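Local coordinates for protein glutathione S-transferase (Rhodospirillum rubrum F11, PDB 4O7H) that probably catalyses the conjugation of glutathione to electrophilic substrates, working as a dimeric glutathione S-transferase with a thioredoxin-like N-terminal domain and an all-helical C-terminal domain, at residues R100-E105 with A167-L172; S171-D174 with D178-W181. All blocks are in the same frame, centred on the assembly; numbering follows the deposited sequence.

Contact 1. Residues R100-E105 with A167-L172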
loop_
_atom_site.group_PDB
_atom_site.type_symbol
_atom_site.label_atom_id
_atom_site.label_comp_id
_atom_site.label_asym_id
_atom_site.label_seq_id
_atom_site.Cartn_x
_atom_site.Cartn_y
_atom_site.Cartn_z
ATOM N N ARG A 100 5.398 2.280 0.238
ATOM C CA ARG A 100 5.134 2.866 1.567
ATOM C C ARG A 100 6.284 3.725 2.063
ATOM O O ARG A 100 6.095 4.926 2.282
ATOM C CB ARG A 100 4.807 1.760 2.629
ATOM C CG ARG A 100 4.693 2.271 4.058
ATOM C CD ARG A 100 4.056 1.241 5.055
ATOM N NE ARG A 100 4.831 0.009 5.031
ATOM C CZ ARG A 100 4.397 -1.176 4.614
ATOM N NH1 ARG A 100 3.151 -1.331 4.187
ATOM N NH2 ARG A 100 5.230 -2.182 4.571
ATOM N N LYS A 101 7.400 3.107 2.406
ATOM C CA LYS A 101 8.499 3.782 3.127
ATOM C C LYS A 101 9.171 4.842 2.226
ATOM O O LYS A 101 9.300 6.011 2.602
ATOM C CB LYS A 101 9.517 2.809 3.698
ATOM C CG LYS A 101 10.517 3.443 4.606
ATOM C CD LYS A 101 11.566 2.459 5.086
ATOM C CE LYS A 101 12.772 3.135 5.712
ATOM N NZ LYS A 101 12.465 3.776 7.025
ATOM N N PHE A 102 9.653 4.439 1.053
ATOM C CA PHE A 102 10.262 5.420 0.166
ATOM C C PHE A 102 9.255 6.475 -0.208
ATOM O O PHE A 102 9.555 7.684 -0.225
ATOM C CB PHE A 102 10.830 4.719 -1.091
ATOM C CG PHE A 102 11.621 5.627 -2.018
ATOM C CD1 PHE A 102 11.003 6.537 -2.831
ATOM C CD2 PHE A 102 12.976 5.490 -2.096
ATOM C CE1 PHE A 102 11.742 7.340 -3.665
ATOM C CE2 PHE A 102 13.722 6.262 -2.946
ATOM C CZ PHE A 102 13.102 7.200 -3.735
ATOM N N ASN A 103 8.022 6.047 -0.502
ATOM C CA ASN A 103 6.987 6.958 -0.919
ATOM C C ASN A 103 6.735 8.040 0.134
ATOM O O ASN A 103 6.595 9.209 -0.209
ATOM C CB ASN A 103 5.707 6.213 -1.232
ATOM C CG ASN A 103 4.619 7.123 -1.741
ATOM O OD1 ASN A 103 4.759 7.768 -2.763
ATOM N ND2 ASN A 103 3.527 7.245 -0.947
ATOM N N ARG A 104 6.636 7.625 1.400
ATOM C CA ARG A 104 6.315 8.576 2.462
ATOM C C ARG A 104 7.487 9.489 2.784
ATOM O O ARG A 104 7.270 10.666 3.114
ATOM C CB ARG A 104 5.813 7.835 3.736
ATOM C CG ARG A 104 4.437 7.212 3.504
ATOM C CD ARG A 104 3.254 8.201 3.324
ATOM N NE ARG A 104 2.974 8.974 4.553
ATOM C CZ ARG A 104 2.227 8.530 5.570
ATOM N NH1 ARG A 104 1.649 7.341 5.504
ATOM N NH2 ARG A 104 2.055 9.285 6.645
ATOM N N GLU A 105 8.699 8.958 2.712
ATOM C CA GLU A 105 9.892 9.648 3.164
ATOM C C GLU A 105 10.509 10.542 2.087
ATOM O O GLU A 105 11.255 11.479 2.409
ATOM C CB GLU A 105 10.945 8.646 3.634
ATOM C CG GLU A 105 10.539 7.896 4.906
ATOM C CD GLU A 105 11.527 6.844 5.406
ATOM O OE1 GLU A 105 12.566 6.569 4.784
ATOM O OE2 GLU A 105 11.277 6.273 6.504
ATOM N N ALA A 167 12.455 2.009 -9.390
ATOM C CA ALA A 167 12.946 2.831 -10.486
ATOM C C ALA A 167 11.897 3.886 -10.823
ATOM O O ALA A 167 12.250 5.013 -11.205
ATOM C CB ALA A 167 13.275 1.967 -11.703
ATOM N N CYS A 168 10.607 3.548 -10.703
ATOM C CA CYS A 168 9.547 4.508 -11.067
ATOM C C CYS A 168 9.518 5.636 -10.029
ATOM O O CYS A 168 9.391 6.821 -10.381
ATOM C CB CYS A 168 8.210 3.851 -11.253
ATOM S SG CYS A 168 8.103 2.963 -12.808
ATOM N N HIS A 169 9.663 5.293 -8.748
ATOM C CA HIS A 169 9.763 6.331 -7.712
ATOM C C HIS A 169 10.986 7.204 -7.978
ATOM O O HIS A 169 10.888 8.417 -7.999
ATOM C CB HIS A 169 9.840 5.666 -6.361
ATOM C CG HIS A 169 8.495 5.416 -5.770
ATOM N ND1 HIS A 169 7.788 4.237 -5.898
ATOM C CD2 HIS A 169 7.707 6.241 -5.057
ATOM C CE1 HIS A 169 6.654 4.339 -5.213
ATOM N NE2 HIS A 169 6.568 5.570 -4.764
ATOM N N LEU A 170 12.136 6.568 -8.212
ATOM C CA LEU A 170 13.379 7.302 -8.416
ATOM C C LEU A 170 13.310 8.161 -9.646
ATOM O O LEU A 170 13.933 9.239 -9.684
ATOM C CB LEU A 170 14.589 6.393 -8.436
ATOM C CG LEU A 170 15.044 5.981 -7.026
ATOM C CD1 LEU A 170 15.981 4.803 -7.077
ATOM C CD2 LEU A 170 15.776 7.148 -6.366
ATOM N N SER A 171 12.537 7.740 -10.653
ATOM C CA SER A 171 12.427 8.516 -11.886
ATOM C C SER A 171 11.778 9.848 -11.595
ATOM O O SER A 171 12.084 10.869 -12.265
ATOM C CB SER A 171 11.703 7.762 -12.990
ATOM O OG SER A 171 10.307 7.653 -12.831
ATOM N N LEU A 172 10.856 9.866 -10.636
ATOM C CA LEU A 172 10.193 11.143 -10.300
ATOM C C LEU A 172 11.118 12.030 -9.456
ATOM O O LEU A 172 11.168 13.246 -9.691
ATOM C CB LEU A 172 8.878 10.908 -9.584
ATOM C CG LEU A 172 7.793 10.570 -10.585
ATOM C CD1 LEU A 172 6.686 9.828 -9.835
ATOM C CD2 LEU A 172 7.309 11.845 -11.274
#

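Contact 2. Residues S171-D174 with D178-W181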
loop_
_atom_site.group_PDB
_atom_site.type_symbol
_atom_site.label_atom_id
_atom_site.label_comp_id
_atom_site.label_asym_id
_atom_site.label_seq_id
_atom_site.Cartn_x
_atom_site.Cartn_y
_atom_site.Cartn_z
ATOM N N SER A 171 12.537 7.740 -10.653
ATOM C CA SER A 171 12.427 8.516 -11.886
ATOM C C SER A 171 11.778 9.848 -11.595
ATOM O O SER A 171 12.084 10.869 -12.265
ATOM C CB SER A 171 11.703 7.762 -12.990
ATOM O OG SER A 171 10.307 7.653 -12.831
ATOM N N LEU A 172 10.856 9.866 -10.636
ATOM C CA LEU A 172 10.193 11.143 -10.300
ATOM C C LEU A 172 11.118 12.030 -9.456
ATOM O O LEU A 172 11.168 13.246 -9.691
ATOM C CB LEU A 172 8.878 10.908 -9.584
ATOM C CG LEU A 172 7.793 10.570 -10.585
ATOM C CD1 LEU A 172 6.686 9.828 -9.835
ATOM C CD2 LEU A 172 7.309 11.845 -11.274
ATOM N N ILE A 173 11.919 11.430 -8.580
ATOM C CA ILE A 173 12.937 12.188 -7.839
ATOM C C ILE A 173 13.948 12.747 -8.826
ATOM O O ILE A 173 14.375 13.895 -8.695
ATOM C CB ILE A 173 13.654 11.356 -6.753
ATOM C CG1 ILE A 173 12.635 10.576 -5.870
ATOM C CG2 ILE A 173 14.506 12.256 -5.871
ATOM C CD1 ILE A 173 11.391 11.362 -5.482
ATOM N N ASP A 174 14.237 11.990 -9.859
ATOM C CA ASP A 174 15.221 12.415 -10.857
ATOM C C ASP A 174 14.638 13.510 -11.730
ATOM O O ASP A 174 15.350 14.465 -12.066
ATOM C CB ASP A 174 15.676 11.223 -11.682
ATOM C CG ASP A 174 17.003 11.418 -12.363
ATOM O OD1 ASP A 174 17.903 11.958 -11.749
ATOM O OD2 ASP A 174 17.169 10.917 -13.524
ATOM N N ASP A 178 16.680 15.739 -7.782
ATOM C CA ASP A 178 17.081 15.573 -6.411
ATOM C C ASP A 178 17.739 14.228 -6.039
ATOM O O ASP A 178 17.847 13.923 -4.845
ATOM C CB ASP A 178 15.850 15.828 -5.507
ATOM C CG ASP A 178 15.488 17.307 -5.425
ATOM O OD1 ASP A 178 16.438 18.109 -5.295
ATOM O OD2 ASP A 178 14.286 17.652 -5.546
ATOM N N VAL A 179 18.161 13.427 -7.030
ATOM C CA VAL A 179 18.848 12.187 -6.701
ATOM C C VAL A 179 20.362 12.389 -6.656
ATOM O O VAL A 179 20.949 12.769 -7.667
ATOM C CB VAL A 179 18.535 11.052 -7.670
ATOM C CG1 VAL A 179 19.072 9.784 -7.125
ATOM C CG2 VAL A 179 17.034 10.911 -7.895
ATOM N N PRO A 180 21.000 12.069 -5.511
ATOM C CA PRO A 180 22.469 12.179 -5.372
ATOM C C PRO A 180 23.174 10.948 -5.910
ATOM O O PRO A 180 23.786 10.141 -5.175
ATOM C CB PRO A 180 22.630 12.346 -3.852
ATOM C CG PRO A 180 21.532 11.508 -3.294
ATOM C CD PRO A 180 20.368 11.696 -4.226
ATOM N N TRP A 181 23.056 10.757 -7.215
ATOM C CA TRP A 181 23.500 9.543 -7.859
ATOM C C TRP A 181 24.973 9.220 -7.574
ATOM O O TRP A 181 25.334 8.065 -7.348
ATOM C CB TRP A 181 23.317 9.604 -9.371
ATOM C CG TRP A 181 21.903 9.606 -9.860
ATOM C CD1 TRP A 181 21.291 10.586 -10.534
ATOM C CD2 TRP A 181 20.936 8.547 -9.713
ATOM N NE1 TRP A 181 19.990 10.226 -10.829
ATOM C CE2 TRP A 181 19.756 8.972 -10.358
ATOM C CE3 TRP A 181 20.970 7.295 -9.128
ATOM C CZ2 TRP A 181 18.597 8.195 -10.387
ATOM C CZ3 TRP A 181 19.818 6.496 -9.181
ATOM C CH2 TRP A 181 18.659 6.964 -9.818
HETATM O O HOH W 1 18.444 13.946 -9.909
#

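Contact 1. Residues R100-E105 with A167-L172
Phe102 and Asn103 of helix 85-119 meet His169 and Leu170 of helix 161-175 inside the all-helical C-terminal domain of the glutathione S-transferase fold. The two short segments run nearly parallel, 9° apart, with axes 10.9 Å from each other, a wide spacing that leaves room for large side chains between the backbones.

On the first segment Phe102 points toward the other helix, and its ring slides past the His169 side chain. CE1 comes to 3.7 Å from His169 CB, while CZ lies 3.8 Å from Leu170 CD2, the Phe102 and Leu170 side chains crossing at about a right angle. The phenyl and imidazole rings are oblique, their centroids 5.6 Å apart. A flat, wholly apolar group suits this buried place, where His140 of helix 127-150 adds an edge-to-face ring contact.

Asn103 follows, its CG anti to the backbone N (chi1 -177°), which carries the amide to the edge of the His169 ring; ND2 bonds weakly to Glu108. The imidazole suits both neighbours, offering carbon to Phe102 and nitrogen to Asn103. Its ND1 is bonded to Thr165 O one turn earlier, which helps fix the ring's rotation. Both bonds together would need a proton on each nitrogen, so the second may be marginal: NE2 to Asn103 OD1 is weak at 3.5 Å, the oxygen close to the imidazole plane and the amide turned 69° from it.

Contact 2. Residues S171-D174 with D178-W181
Asp174 and Trp181 are joined by a side-chain hydrogen bond: indole NE1 gives its hydrogen to Asp174 OD1 at 2.9 Å. The oxygen lies close to the indole plane. The carboxylate is turned almost perpendicular to the ring, and NE1 stands above the carboxylate plane, 57° out of it. A chi1 of -159° swings the Asp174 carboxylate from the helix toward the indole. The same OD1 is also bonded to His216 NE2 from the C-terminal tail, and it accepts a hydrogen bond from a water, which in turn accepts one from Val179 N. Three partners thus converge on one buried oxygen, an arrangement that would probably favour the ionised acid. On Trp181, CG lies anti to the carbonyl carbon (chi1 -68°), which lays the indole against Val179 and turns its N-H edge to Asp174; tryptophan suits the place by supplying both a broad face and one donor.

This is the turn in which helix 161-175 of the C-terminal domain ends and the chain folds back beside its last residues on the way to helix 185-195. Asp178 N closes the return with a nearly straight bond of 3.1 Å to Ile173 O, while the Asp178 carboxylate forms salt bridges with Arg134 and Lys114. Pro180 then centres an inverse gamma turn that redirects the backbone into Trp181.

Val179 is well suited to the inside of this bend because its two branches do different work. CG2 meets Ile173 CG2 at 3.5 Å, the two side chains crossing roughly at right angles. CG1 instead sits over one face of the Trp181 indole, 3.3 Å above its plane. On Ile173, CG2 is the branch directed at the turn, also touching Asp178 CB at 3.8 Å, whereas CG1 heads for Phe102.

Both contacts are buried and both use helix 161-175, where their touching residues, His169 and Leu170 then Ile173 and Asp174, sit on successive turns. The centre of contact 1 lies about 7 Å from the centre of the chain, that of contact 2 about 12 Å. Contact 1 joins two helices far apart in sequence and relies on aromatic and aliphatic packing with one weak polar bond. Contact 2 is local, holding a returning loop against its own helix through stronger hydrogen bonds, a bridging water and a carboxylate. They meet where Phe102 CE1 lies 4.0 Å from Ile173 CG1. The second subunit forms salt bridges with Arg100 and Arg104 of contact 1, but does not touch contact 2.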